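PDB 6GRB: nuclease-like protein from Chaetomium thermophilum, which probably cuts four-way DNA junctions and 5' flaps as the metal-dependent junction-resolving enzyme GEN1, represented here by its nuclease core and the C-terminal domain that follows. Local coordinates for residues R15-K20 against F372-T377; L21-L26 against W442-I447; L153-S158 against H168-D173; F61-R66 against G164-V169; R31-A36 against L70-I75. All coordinates share one frame; numbering follows the deposited sequence. Where two conformers were deposited one is given.

Contact 1 of 5, residues R15-K20 against F372-T377; sequences RISLCK and FSTDAT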
# COMPACT_ATOMS: atom_id res chain seq x y z
N ARG A 15 -9.60 0.02 10.18
CA ARG A 15 -10.11 0.23 8.83
C ARG A 15 -10.11 1.74 8.68
O ARG A 15 -10.56 2.46 9.57
CB ARG A 15 -11.53 -0.32 8.70
CG ARG A 15 -11.61 -1.62 7.92
CD ARG A 15 -11.49 -1.38 6.42
NE ARG A 15 -10.50 -2.26 5.80
CZ ARG A 15 -10.68 -2.89 4.65
NH1 ARG A 15 -11.82 -2.75 3.98
NH2 ARG A 15 -9.73 -3.67 4.16
N ILE A 16 -9.61 2.24 7.55
CA ILE A 16 -9.52 3.69 7.37
C ILE A 16 -9.54 4.01 5.89
O ILE A 16 -8.94 3.31 5.07
CB ILE A 16 -8.28 4.26 8.07
CG1 ILE A 16 -8.29 5.78 8.01
CG2 ILE A 16 -6.99 3.70 7.45
CD1 ILE A 16 -7.06 6.38 8.64
N SER A 17 -10.26 5.08 5.54
CA SER A 17 -10.32 5.57 4.17
C SER A 17 -8.93 5.96 3.65
O SER A 17 -8.28 6.84 4.21
CB SER A 17 -11.27 6.76 4.14
OG SER A 17 -11.02 7.62 3.04
N LEU A 18 -8.49 5.31 2.57
CA LEU A 18 -7.21 5.66 1.96
C LEU A 18 -7.13 7.15 1.61
O LEU A 18 -6.08 7.79 1.75
CB LEU A 18 -6.99 4.82 0.70
CG LEU A 18 -5.62 4.83 0.05
CD1 LEU A 18 -4.51 4.71 1.10
CD2 LEU A 18 -5.52 3.69 -0.96
N CYS A 19 -8.25 7.71 1.16
CA CYS A 19 -8.31 9.15 0.97
C CYS A 19 -8.01 9.91 2.27
O CYS A 19 -7.37 10.97 2.24
CB CYS A 19 -9.67 9.54 0.40
SG CYS A 19 -10.00 11.32 0.42
N LYS A 20 -8.46 9.40 3.42
CA LYS A 20 -8.17 10.13 4.66
C LYS A 20 -6.69 10.07 5.00
O LYS A 20 -6.12 11.05 5.48
CB LYS A 20 -8.99 9.61 5.82
CG LYS A 20 -8.78 10.45 7.07
CD LYS A 20 -9.59 10.01 8.25
CE LYS A 20 -8.94 10.49 9.54
NZ LYS A 20 -8.83 11.97 9.48
N PHE A 372 -19.02 9.61 4.37
CA PHE A 372 -18.43 8.59 5.24
C PHE A 372 -17.41 7.71 4.52
O PHE A 372 -16.64 7.02 5.19
CB PHE A 372 -19.51 7.69 5.85
CG PHE A 372 -20.26 6.86 4.82
CD1 PHE A 372 -19.75 5.65 4.36
CD2 PHE A 372 -21.48 7.30 4.33
CE1 PHE A 372 -20.42 4.92 3.42
CE2 PHE A 372 -22.18 6.56 3.41
CZ PHE A 372 -21.65 5.37 2.94
N SER A 373 -17.43 7.69 3.18
CA SER A 373 -16.49 6.86 2.43
C SER A 373 -15.08 7.43 2.44
O SER A 373 -14.14 6.73 2.05
CB SER A 373 -16.95 6.69 0.97
OG SER A 373 -16.60 7.82 0.18
N THR A 374 -14.91 8.69 2.82
CA THR A 374 -13.61 9.32 3.01
C THR A 374 -13.31 9.55 4.50
O THR A 374 -12.43 10.35 4.83
CB THR A 374 -13.55 10.65 2.27
OG1 THR A 374 -14.64 11.46 2.72
CG2 THR A 374 -13.65 10.45 0.76
N ASP A 375 -14.04 8.87 5.38
CA ASP A 375 -14.04 9.14 6.83
C ASP A 375 -14.17 10.64 7.08
O ASP A 375 -13.47 11.25 7.91
CB ASP A 375 -12.80 8.54 7.51
CG ASP A 375 -12.67 7.03 7.26
OD1 ASP A 375 -13.68 6.35 7.08
OD2 ASP A 375 -11.53 6.51 7.23
N ALA A 376 -15.07 11.26 6.30
CA ALA A 376 -15.42 12.68 6.40
C ALA A 376 -14.27 13.60 6.00
O ALA A 376 -14.04 14.63 6.64
CB ALA A 376 -15.94 13.02 7.79
N THR A 377 -13.54 13.25 4.95
CA THR A 377 -12.66 14.24 4.33
C THR A 377 -13.51 15.24 3.55
O THR A 377 -14.36 14.84 2.74
CB THR A 377 -11.67 13.60 3.37
OG1 THR A 377 -11.01 12.52 4.03
CG2 THR A 377 -10.64 14.63 2.95
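Ser17 gives its backbone N to OD2 of Asp375 at 2.6 Å in a nearly straight bond (172°), the amide coming from above the carboxylate plane. The other oxygen, OD1, accepts from His168 NE2, so one aspartate serves two neighbouring strands. Serine suits the N-cap of helix 18-29: its OG, turned anti to the backbone N (chi1 157°), accepts from Lys20 N at 3.1 Å and makes a weak bond to Ser373 O. Inside the turn, Thr374 O is gripped by both N and OG1 of Thr377, the hydroxyl lying 2.7 Å away on a carbonyl lone pair. Packing fills the remainder. Cys19 SG rests 3.8 Å from Thr374 CG2, and the Lys20 chain crosses Asp375 at about a right angle, CD 3.6 Å from CB, before its NZ pairs with Asp24. Two N-H donors and the nearby N-terminus of helix 18-29 would favour the ionised form of Asp375, whose bonds tie the C-terminal domain to the nuclease core.

Contact 2 of 5, residues L21-L26 against W442-I447; sequences LAIDHL and WVPETI
Ile23 lies against the pyrrolidine ring of Pro444, the nearest thing to a flat group in a contact that no aromatic ring enters. The two side chains cross at about a right angle, with Ile23 CD1 3.5 Å from Pro444 CB and a little farther from CG; Cys19, one turn earlier in helix 18-29, also touches the ring. Proline fits this place: its phi (-57°) is compatible with the position just before helix 445-451, and its ring offers only carbon to the isoleucine. The branches of Ile23 divide the work. CG1 stands beside the backbone N (chi1 -65°), while CG2 points anti to it and meets Thr446 OG1 at 3.2 Å as the two side chains slide past each other in opposite directions. Ile23 CD1 continues to Ile447 CG1, 3.6 Å away. That same CG1 receives Leu26 CD2 at 3.8 Å, so Ile447 is shared by two residues one helical turn apart, with Val335 and Cys338 of helix 318-340 also touching it. A three-stranded antiparallel sheet passing from its last strand into a helix is consistent with the chromodomain-like C-terminal domain of GEN1 proteins, here docked on a helix of the nuclease core.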
# COMPACT_ATOMS: atom_id res chain seq x y z
N LEU A 21 -6.04 8.93 4.77
CA LEU A 21 -4.61 8.84 5.02
C LEU A 21 -3.83 9.76 4.10
O LEU A 21 -2.90 10.44 4.54
CB LEU A 21 -4.12 7.41 4.84
CG LEU A 21 -4.51 6.38 5.88
CD1 LEU A 21 -4.19 5.00 5.33
CD2 LEU A 21 -3.78 6.64 7.19
N ALA A 22 -4.17 9.76 2.82
CA ALA A 22 -3.47 10.62 1.86
C ALA A 22 -3.63 12.10 2.23
O ALA A 22 -2.65 12.85 2.22
CB ALA A 22 -4.00 10.36 0.45
N ILE A 23 -4.85 12.53 2.55
CA ILE A 23 -5.08 13.95 2.76
C ILE A 23 -4.59 14.40 4.15
O ILE A 23 -4.13 15.54 4.30
CB ILE A 23 -6.57 14.27 2.54
CG1 ILE A 23 -6.94 14.02 1.07
CG2 ILE A 23 -6.89 15.70 2.92
CD1 ILE A 23 -6.32 15.02 0.08
N ASP A 24 -4.69 13.54 5.17
CA ASP A 24 -4.10 13.85 6.47
C ASP A 24 -2.61 14.08 6.32
O ASP A 24 -2.05 15.07 6.82
CB ASP A 24 -4.35 12.71 7.46
CG ASP A 24 -5.74 12.75 8.10
OD1 ASP A 24 -6.51 13.75 7.91
OD2 ASP A 24 -6.07 11.79 8.84
N HIS A 25 -1.94 13.16 5.62
CA HIS A 25 -0.50 13.25 5.43
C HIS A 25 -0.12 14.49 4.62
O HIS A 25 0.84 15.20 4.97
CB HIS A 25 0.01 11.98 4.76
CG HIS A 25 1.50 11.92 4.66
ND1 HIS A 25 2.20 12.58 3.68
CD2 HIS A 25 2.41 11.29 5.43
CE1 HIS A 25 3.49 12.36 3.85
NE2 HIS A 25 3.64 11.57 4.90
N LEU A 26 -0.87 14.75 3.54
CA LEU A 26 -0.65 15.96 2.75
C LEU A 26 -0.81 17.22 3.62
O LEU A 26 -0.05 18.19 3.46
CB LEU A 26 -1.62 15.97 1.57
CG LEU A 26 -1.72 17.18 0.65
CD1 LEU A 26 -0.33 17.73 0.30
CD2 LEU A 26 -2.55 16.84 -0.62
N TRP A 442 -16.02 14.68 -7.32
CA TRP A 442 -15.71 15.07 -5.95
C TRP A 442 -14.20 15.02 -5.73
O TRP A 442 -13.58 13.96 -5.88
CB TRP A 442 -16.42 14.17 -4.93
CG TRP A 442 -17.90 14.35 -4.84
CD1 TRP A 442 -18.85 13.49 -5.30
CD2 TRP A 442 -18.61 15.42 -4.20
NE1 TRP A 442 -20.11 13.97 -5.01
CE2 TRP A 442 -19.99 15.15 -4.33
CE3 TRP A 442 -18.21 16.59 -3.54
CZ2 TRP A 442 -20.97 16.01 -3.83
CZ3 TRP A 442 -19.18 17.43 -3.03
CH2 TRP A 442 -20.54 17.14 -3.18
N VAL A 443 -13.61 16.16 -5.37
CA VAL A 443 -12.17 16.24 -5.14
C VAL A 443 -11.93 16.77 -3.74
O VAL A 443 -12.64 17.69 -3.30
CB VAL A 443 -11.48 17.11 -6.22
CG1 VAL A 443 -9.99 17.19 -5.96
CG2 VAL A 443 -11.76 16.53 -7.60
N PRO A 444 -10.99 16.20 -2.98
CA PRO A 444 -10.73 16.67 -1.60
C PRO A 444 -10.38 18.15 -1.56
O PRO A 444 -9.54 18.63 -2.32
CB PRO A 444 -9.56 15.80 -1.14
CG PRO A 444 -9.76 14.51 -1.91
CD PRO A 444 -10.31 14.91 -3.26
N GLU A 445 -11.03 18.87 -0.63
CA GLU A 445 -10.91 20.33 -0.56
C GLU A 445 -9.46 20.78 -0.43
O GLU A 445 -9.08 21.82 -0.99
CB GLU A 445 -11.75 20.86 0.61
CG GLU A 445 -11.75 22.36 0.75
CD GLU A 445 -12.49 22.84 1.99
OE1 GLU A 445 -12.57 22.07 2.97
OE2 GLU A 445 -12.99 24.00 2.02
N THR A 446 -8.62 20.05 0.31
CA THR A 446 -7.28 20.58 0.46
C THR A 446 -6.45 20.39 -0.80
O THR A 446 -5.52 21.18 -1.05
CB THR A 446 -6.57 20.00 1.69
OG1 THR A 446 -6.48 18.58 1.59
CG2 THR A 446 -7.27 20.38 2.96
N ILE A 447 -6.78 19.40 -1.63
CA ILE A 447 -6.10 19.34 -2.93
C ILE A 447 -6.51 20.53 -3.79
O ILE A 447 -5.69 21.07 -4.55
CB ILE A 447 -6.37 17.98 -3.62
CG1 ILE A 447 -5.56 16.88 -2.95
CG2 ILE A 447 -6.02 18.04 -5.11
CD1 ILE A 447 -5.56 15.59 -3.69

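Contact 3 of 5, residues L153-S158 against H168-D173; sequences LRDWSS and HVTLHD
Leu153 pairs with Leu171, and Arg154 with Thr170, in an antiparallel hairpin whose strand axes lie at 166°, with a beta bulge that sets Asp155 and Trp156 opposite Val169. Arg154 O accepts from Thr170 N at 2.8 Å; past the bulge, Ser157 N reaches His168 O at 3.0 Å. Asp155 takes positive phi and psi to make the bulge, and its OD1 accepts from Ser157 OG at 2.7 Å, above the carboxylate plane. On one face of the sheet, Leu153 CD2 packs 3.9 Å from Leu171 CG, and Leu153 CD1 approaches Val169 CG2. Trp156 turns the CD1 corner of its ring toward the strand: His168 O lies in the ring plane 3.5 Å from CD1, and Val169 CG1 comes in obliquely. On the other face, Arg154 and Thr170 lie side by side pointing the same way. Arg154 CG sits between the backbone N and the carbonyl carbon (chi1 58°), the chain extended to NE; beta-branched Val169 and Thr170 suit a strand. Arg154 NH2 donates to Ser12 O, while Arg15 binds Asp155 OD2, Thr170 OG1 and Ser157 OG. Arg154 packs against a DNA phosphate near Asp141 of the magnesium site, where its positive charge would be favourable.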
# COMPACT_ATOMS: atom_id res chain seq x y z
N LEU A 153 -0.16 -1.49 5.80
CA LEU A 153 -1.54 -1.53 5.34
C LEU A 153 -1.77 -2.77 4.50
O LEU A 153 -0.87 -3.26 3.82
CB LEU A 153 -1.91 -0.31 4.50
CG LEU A 153 -1.32 1.04 4.84
CD1 LEU A 153 -1.62 1.99 3.68
CD2 LEU A 153 -1.83 1.60 6.17
N ARG A 154 -3.00 -3.27 4.56
CA ARG A 154 -3.40 -4.43 3.78
C ARG A 154 -4.86 -4.26 3.37
O ARG A 154 -5.58 -3.39 3.88
CB ARG A 154 -3.18 -5.73 4.58
CG ARG A 154 -3.94 -5.77 5.88
CD ARG A 154 -3.66 -7.02 6.73
NE ARG A 154 -4.55 -7.04 7.90
CZ ARG A 154 -5.62 -7.83 8.02
NH1 ARG A 154 -5.93 -8.70 7.06
NH2 ARG A 154 -6.37 -7.76 9.11
N ASP A 155 -5.29 -5.11 2.43
CA ASP A 155 -6.71 -5.31 2.15
C ASP A 155 -7.36 -4.02 1.64
O ASP A 155 -8.32 -3.51 2.21
CB ASP A 155 -7.44 -5.84 3.39
CG ASP A 155 -8.92 -6.10 3.14
OD1 ASP A 155 -9.33 -6.15 1.96
OD2 ASP A 155 -9.67 -6.26 4.14
N TRP A 156 -6.78 -3.47 0.58
CA TRP A 156 -7.39 -2.35 -0.12
C TRP A 156 -8.62 -2.86 -0.86
O TRP A 156 -8.50 -3.59 -1.85
CB TRP A 156 -6.37 -1.74 -1.09
CG TRP A 156 -6.79 -0.50 -1.76
CD1 TRP A 156 -7.75 0.40 -1.34
CD2 TRP A 156 -6.24 0.03 -2.96
NE1 TRP A 156 -7.82 1.46 -2.23
CE2 TRP A 156 -6.91 1.25 -3.24
CE3 TRP A 156 -5.23 -0.40 -3.83
CZ2 TRP A 156 -6.60 2.03 -4.35
CZ3 TRP A 156 -4.92 0.39 -4.95
CH2 TRP A 156 -5.61 1.58 -5.19
N SER A 157 -9.80 -2.49 -0.38
CA SER A 157 -11.04 -3.12 -0.81
C SER A 157 -12.20 -2.24 -0.34
O SER A 157 -12.02 -1.32 0.47
CB SER A 157 -11.20 -4.52 -0.21
OG SER A 157 -11.30 -4.43 1.21
N SER A 158 -13.39 -2.56 -0.85
CA SER A 158 -14.62 -1.91 -0.43
C SER A 158 -14.85 -2.10 1.06
O SER A 158 -14.31 -3.01 1.70
CB SER A 158 -15.81 -2.47 -1.20
OG SER A 158 -16.03 -3.83 -0.85
N HIS A 168 -10.98 1.62 1.15
CA HIS A 168 -10.45 1.47 2.50
C HIS A 168 -9.32 0.46 2.54
O HIS A 168 -9.23 -0.44 1.70
CB HIS A 168 -11.54 1.06 3.50
CG HIS A 168 -12.40 2.20 3.94
ND1 HIS A 168 -13.23 2.88 3.07
CD2 HIS A 168 -12.52 2.82 5.13
CE1 HIS A 168 -13.83 3.86 3.72
NE2 HIS A 168 -13.43 3.84 4.98
N VAL A 169 -8.43 0.66 3.51
CA VAL A 169 -7.35 -0.27 3.85
C VAL A 169 -7.43 -0.54 5.34
O VAL A 169 -8.07 0.18 6.11
CB VAL A 169 -5.94 0.28 3.51
CG1 VAL A 169 -5.80 0.54 2.00
CG2 VAL A 169 -5.66 1.54 4.33
N THR A 170 -6.73 -1.59 5.75
CA THR A 170 -6.60 -1.98 7.15
C THR A 170 -5.21 -1.60 7.65
O THR A 170 -4.20 -2.12 7.14
CB THR A 170 -6.88 -3.48 7.31
OG1 THR A 170 -8.23 -3.76 6.92
CG2 THR A 170 -6.69 -3.91 8.75
N LEU A 171 -5.15 -0.67 8.61
CA LEU A 171 -3.89 -0.10 9.08
C LEU A 171 -3.42 -0.83 10.32
O LEU A 171 -4.20 -1.02 11.26
CB LEU A 171 -4.01 1.40 9.41
CG LEU A 171 -2.74 2.15 9.91
CD1 LEU A 171 -2.85 3.62 9.56
CD2 LEU A 171 -2.43 2.02 11.40
N HIS A 172 -2.16 -1.21 10.33
CA HIS A 172 -1.52 -1.76 11.51
C HIS A 172 -0.31 -0.91 11.86
O HIS A 172 0.43 -0.46 10.97
CB HIS A 172 -1.10 -3.21 11.29
CG HIS A 172 -2.23 -4.19 11.40
ND1 HIS A 172 -2.64 -4.71 12.61
CD2 HIS A 172 -3.03 -4.74 10.46
CE1 HIS A 172 -3.64 -5.54 12.40
NE2 HIS A 172 -3.90 -5.57 11.11
N ASP A 173 -0.12 -0.68 13.15
CA ASP A 173 0.91 0.20 13.67
C ASP A 173 1.80 -0.62 14.59
O ASP A 173 1.34 -1.08 15.64
CB ASP A 173 0.26 1.39 14.40
CG ASP A 173 1.24 2.53 14.68
OD1 ASP A 173 0.96 3.65 14.24
OD2 ASP A 173 2.27 2.31 15.35

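Contact 4 of 5, residues F61-R66 against G164-V169; sequences FYRFVR and GPPTHV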
# COMPACT_ATOMS: atom_id res chain seq x y z
N PHE A 61 -5.20 -1.17 -14.15
CA PHE A 61 -5.44 0.15 -14.73
C PHE A 61 -6.39 0.99 -13.86
O PHE A 61 -6.09 2.14 -13.53
CB PHE A 61 -5.99 -0.03 -16.16
CG PHE A 61 -6.39 1.25 -16.84
CD1 PHE A 61 -7.67 1.74 -16.72
CD2 PHE A 61 -5.48 1.95 -17.61
CE1 PHE A 61 -8.04 2.93 -17.33
CE2 PHE A 61 -5.84 3.14 -18.22
CZ PHE A 61 -7.11 3.63 -18.08
N TYR A 62 -7.54 0.42 -13.47
CA TYR A 62 -8.51 1.18 -12.70
C TYR A 62 -7.98 1.55 -11.31
O TYR A 62 -8.17 2.67 -10.85
CB TYR A 62 -9.84 0.43 -12.63
CG TYR A 62 -10.64 0.45 -13.92
CD1 TYR A 62 -11.11 1.66 -14.45
CD2 TYR A 62 -10.93 -0.72 -14.62
CE1 TYR A 62 -11.83 1.71 -15.62
CE2 TYR A 62 -11.66 -0.68 -15.80
CZ TYR A 62 -12.11 0.54 -16.30
OH TYR A 62 -12.85 0.58 -17.46
N ARG A 63 -7.24 0.64 -10.65
CA ARG A 63 -6.58 0.99 -9.39
C ARG A 63 -5.54 2.10 -9.56
O ARG A 63 -5.32 2.89 -8.64
CB ARG A 63 -5.91 -0.24 -8.77
CG ARG A 63 -6.84 -1.41 -8.51
CD ARG A 63 -7.30 -1.48 -7.07
NE ARG A 63 -8.34 -2.49 -6.89
CZ ARG A 63 -8.63 -3.04 -5.71
NH1 ARG A 63 -7.96 -2.67 -4.63
NH2 ARG A 63 -9.60 -3.96 -5.62
N PHE A 64 -4.88 2.17 -10.72
CA PHE A 64 -3.89 3.22 -10.95
C PHE A 64 -4.57 4.58 -11.11
O PHE A 64 -4.05 5.60 -10.63
CB PHE A 64 -3.04 2.90 -12.19
CG PHE A 64 -2.04 1.80 -11.97
CD1 PHE A 64 -2.03 1.07 -10.80
CD2 PHE A 64 -1.08 1.52 -12.94
CE1 PHE A 64 -1.09 0.07 -10.59
CE2 PHE A 64 -0.11 0.51 -12.73
CZ PHE A 64 -0.13 -0.22 -11.56
N VAL A 65 -5.74 4.61 -11.77
CA VAL A 65 -6.55 5.83 -11.85
C VAL A 65 -7.03 6.23 -10.46
O VAL A 65 -7.05 7.42 -10.10
CB VAL A 65 -7.73 5.64 -12.82
CG1 VAL A 65 -8.53 6.95 -13.00
CG2 VAL A 65 -7.27 5.10 -14.16
N ARG A 66 -7.42 5.24 -9.64
CA ARG A 66 -7.81 5.56 -8.28
C ARG A 66 -6.65 6.18 -7.50
O ARG A 66 -6.84 7.15 -6.76
CB ARG A 66 -8.35 4.31 -7.57
CG ARG A 66 -9.03 4.63 -6.24
CD ARG A 66 -9.90 3.48 -5.72
NE ARG A 66 -11.01 3.16 -6.62
CZ ARG A 66 -12.23 3.71 -6.56
NH1 ARG A 66 -12.53 4.61 -5.63
NH2 ARG A 66 -13.17 3.34 -7.44
N GLY A 164 -18.74 -2.23 -3.14
CA GLY A 164 -18.53 -1.24 -4.17
C GLY A 164 -17.07 -0.90 -4.42
O GLY A 164 -16.20 -1.77 -4.41
N PRO A 165 -16.79 0.39 -4.64
CA PRO A 165 -15.43 0.80 -5.00
C PRO A 165 -14.44 0.56 -3.87
O PRO A 165 -14.80 0.65 -2.68
CB PRO A 165 -15.58 2.30 -5.30
CG PRO A 165 -16.84 2.71 -4.61
CD PRO A 165 -17.74 1.52 -4.68
N PRO A 166 -13.18 0.26 -4.19
CA PRO A 166 -12.19 0.07 -3.13
C PRO A 166 -11.77 1.39 -2.47
O PRO A 166 -10.99 2.14 -3.05
CB PRO A 166 -11.02 -0.61 -3.86
CG PRO A 166 -11.14 -0.13 -5.27
CD PRO A 166 -12.61 0.08 -5.54
N THR A 167 -12.28 1.69 -1.29
CA THR A 167 -11.97 2.96 -0.66
C THR A 167 -11.11 2.83 0.59
O THR A 167 -10.58 3.85 1.05
CB THR A 167 -13.25 3.72 -0.28
OG1 THR A 167 -14.00 2.94 0.66
CG2 THR A 167 -14.07 3.99 -1.50
N HIS A 168 -10.98 1.62 1.15
CA HIS A 168 -10.45 1.47 2.50
C HIS A 168 -9.32 0.46 2.54
O HIS A 168 -9.23 -0.44 1.70
CB HIS A 168 -11.54 1.06 3.50
CG HIS A 168 -12.40 2.20 3.94
ND1 HIS A 168 -13.23 2.88 3.07
CD2 HIS A 168 -12.52 2.82 5.13
CE1 HIS A 168 -13.83 3.86 3.72
NE2 HIS A 168 -13.43 3.84 4.98
N VAL A 169 -8.43 0.66 3.51
CA VAL A 169 -7.35 -0.27 3.85
C VAL A 169 -7.43 -0.54 5.34
O VAL A 169 -8.07 0.18 6.11
CB VAL A 169 -5.94 0.28 3.51
CG1 VAL A 169 -5.80 0.54 2.00
CG2 VAL A 169 -5.66 1.54 4.33
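The Arg63 guanidinium, its NH1 held by the backbone O of Trp156, lays one face on Pro166. CG of the proline sits 3.9 Å above the guanidinium plane, over its centre, and Pro166 CB lies 3.8 Å from Arg63 NH1. A bend at chi2 (-99°) turns CD of Arg63 aside from the extended course. Arg66, one turn further along, approaches the same proline: its CD comes within 3.2 Å of Pro166 O, and Pro166 CD lies 3.4 Å above its guanidinium plane, offset toward the rim. Helix 55-70 is the longer helix in the beta-alpha-beta crossover connection between strands 34-37 and 73-78 of the nuclease core, and it meets here the loop of the 151-157/168-173 hairpin. Long arginines suit this surface contact, because they can span the gap from the helix and spread flat groups over rings that offer only C-H. The bend at chi3 of Arg66 (-63°) places NE beside Pro166; Arg66 NH2 lies 3.4 Å from Pro165 CB. Trp156 also touches Arg66 and Pro166.

Contact 5 of 5, residues R31-A36 against L70-I75; sequences RPLRLA and LGIHPI
Leu35 O accepts from Ile75 N at 2.8 Å, Leu33 O from His73 N at 2.9 Å, and Leu35 N donates to His73 O at 3.0 Å: the ladder of two parallel strands 22° apart. They are the two strands of a beta-alpha-beta crossover whose connection includes helix 55-70, in the parallel part of the central sheet of the nuclease core. Pro74 falls between the two donors, where no N-H is needed toward 31-36. Before the ladder begins, a water accepts from Leu33 N at 2.8 Å and donates weakly to Gly71 O. Gly71 ends helix 55-70 in a Schellman motif, its positive phi (65°) coming easily to a residue without a side chain. Branched and small apolar side chains then fill the two faces. Ile72 CG2 lies 3.8 Å from Leu35 CB, and Ile75 CG2 faces the methyl of Ala36. Pro32 sets its CB over one face of the His73 imidazole in a CH-pi contact, 4.1 Å from the ring centroid and 14° off the ring normal.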
# COMPACT_ATOMS: atom_id res chain seq x y z
N ARG A 31 3.08 17.59 1.58
CA ARG A 31 3.49 16.91 0.37
C ARG A 31 2.75 15.58 0.32
O ARG A 31 2.35 15.06 1.37
CB ARG A 31 5.02 16.70 0.30
CG ARG A 31 5.47 15.54 1.10
CD ARG A 31 6.92 15.23 0.93
NE ARG A 31 7.26 14.31 2.00
CZ ARG A 31 8.48 13.89 2.32
NH1 ARG A 31 8.61 13.04 3.33
NH2 ARG A 31 9.55 14.30 1.63
N PRO A 32 2.54 15.01 -0.86
CA PRO A 32 1.71 13.80 -0.97
C PRO A 32 2.32 12.58 -0.27
O PRO A 32 3.53 12.50 -0.03
CB PRO A 32 1.60 13.58 -2.48
CG PRO A 32 1.86 14.93 -3.06
CD PRO A 32 2.87 15.55 -2.19
N LEU A 33 1.44 11.66 0.11
CA LEU A 33 1.84 10.40 0.72
C LEU A 33 2.61 9.56 -0.27
O LEU A 33 2.19 9.41 -1.42
CB LEU A 33 0.58 9.64 1.17
CG LEU A 33 0.65 8.21 1.70
CD1 LEU A 33 1.22 8.24 3.08
CD2 LEU A 33 -0.74 7.66 1.77
N ARG A 34 3.72 8.98 0.18
CA ARG A 34 4.49 8.02 -0.60
C ARG A 34 4.25 6.62 -0.09
O ARG A 34 4.47 6.33 1.09
CB ARG A 34 5.97 8.34 -0.51
CG ARG A 34 6.30 9.60 -1.16
CD ARG A 34 7.50 10.15 -0.48
NE ARG A 34 7.87 11.40 -1.12
CZ ARG A 34 8.95 12.09 -0.79
NH1 ARG A 34 9.74 11.64 0.20
NH2 ARG A 34 9.23 13.23 -1.42
N LEU A 35 3.85 5.72 -0.99
CA LEU A 35 3.43 4.38 -0.64
C LEU A 35 4.27 3.34 -1.36
O LEU A 35 4.37 3.36 -2.59
CB LEU A 35 1.94 4.19 -0.99
CG LEU A 35 1.15 3.11 -0.25
CD1 LEU A 35 1.45 3.26 1.24
CD2 LEU A 35 -0.38 3.26 -0.54
N ALA A 36 4.86 2.42 -0.62
CA ALA A 36 5.44 1.25 -1.26
C ALA A 36 4.34 0.19 -1.38
O ALA A 36 3.65 -0.09 -0.39
CB ALA A 36 6.64 0.71 -0.47
N LEU A 70 -6.42 9.92 -5.55
CA LEU A 70 -6.01 10.08 -4.16
C LEU A 70 -4.78 10.98 -4.03
O LEU A 70 -4.49 11.44 -2.93
CB LEU A 70 -5.76 8.71 -3.52
CG LEU A 70 -6.92 7.70 -3.56
CD1 LEU A 70 -6.45 6.31 -3.23
CD2 LEU A 70 -8.02 8.10 -2.59
N GLY A 71 -4.08 11.26 -5.12
CA GLY A 71 -2.82 11.99 -5.03
C GLY A 71 -1.71 11.25 -4.30
O GLY A 71 -0.97 11.87 -3.53
N ILE A 72 -1.58 9.95 -4.51
CA ILE A 72 -0.59 9.14 -3.82
C ILE A 72 0.58 8.92 -4.76
O ILE A 72 0.37 8.64 -5.94
CB ILE A 72 -1.21 7.80 -3.37
CG1 ILE A 72 -2.27 8.04 -2.27
CG2 ILE A 72 -0.13 6.78 -2.94
CD1 ILE A 72 -2.83 6.78 -1.69
N HIS A 73 1.81 9.09 -4.26
CA HIS A 73 3.03 8.79 -5.00
C HIS A 73 3.42 7.34 -4.73
O HIS A 73 3.99 7.05 -3.67
CB HIS A 73 4.19 9.70 -4.61
CG HIS A 73 4.08 11.11 -5.11
ND1 HIS A 73 4.78 12.16 -4.53
CD2 HIS A 73 3.35 11.65 -6.11
CE1 HIS A 73 4.48 13.28 -5.17
NE2 HIS A 73 3.63 13.00 -6.13
N PRO A 74 3.12 6.40 -5.64
CA PRO A 74 3.35 4.98 -5.37
C PRO A 74 4.66 4.47 -5.94
O PRO A 74 5.03 4.77 -7.08
CB PRO A 74 2.18 4.32 -6.10
CG PRO A 74 2.01 5.19 -7.31
CD PRO A 74 2.39 6.61 -6.90
N ILE A 75 5.35 3.65 -5.16
CA ILE A 75 6.46 2.86 -5.69
C ILE A 75 6.07 1.38 -5.59
O ILE A 75 5.79 0.87 -4.50
CB ILE A 75 7.81 3.18 -5.01
CG1 ILE A 75 8.93 2.35 -5.62
CG2 ILE A 75 7.76 2.96 -3.52
CD1 ILE A 75 10.32 2.96 -5.45
O HOH W 1 -1.23 12.58 -0.16

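From the N terminus, strand 14-17 opens contact 1 and the helix after it opens contact 2. These two are the long closures, returning only at 372-377 and 442-447; their segments alternate, so the loops cross, and together they tie the nuclease core to the C-terminal domain. All the others lie within both. Contact 5 closes first, joining strands 34-37 and 73-78, and contact 4 starts from the helix between them, crossing contact 5 before it closes at 164-169. Contact 3 closes the short hairpin that follows in series after contact 5, and it ends on the strand where contact 4 also ends, sharing His168 and Val169. Contacts 1, 3, 4 and 5 all reach the seven-stranded sheet.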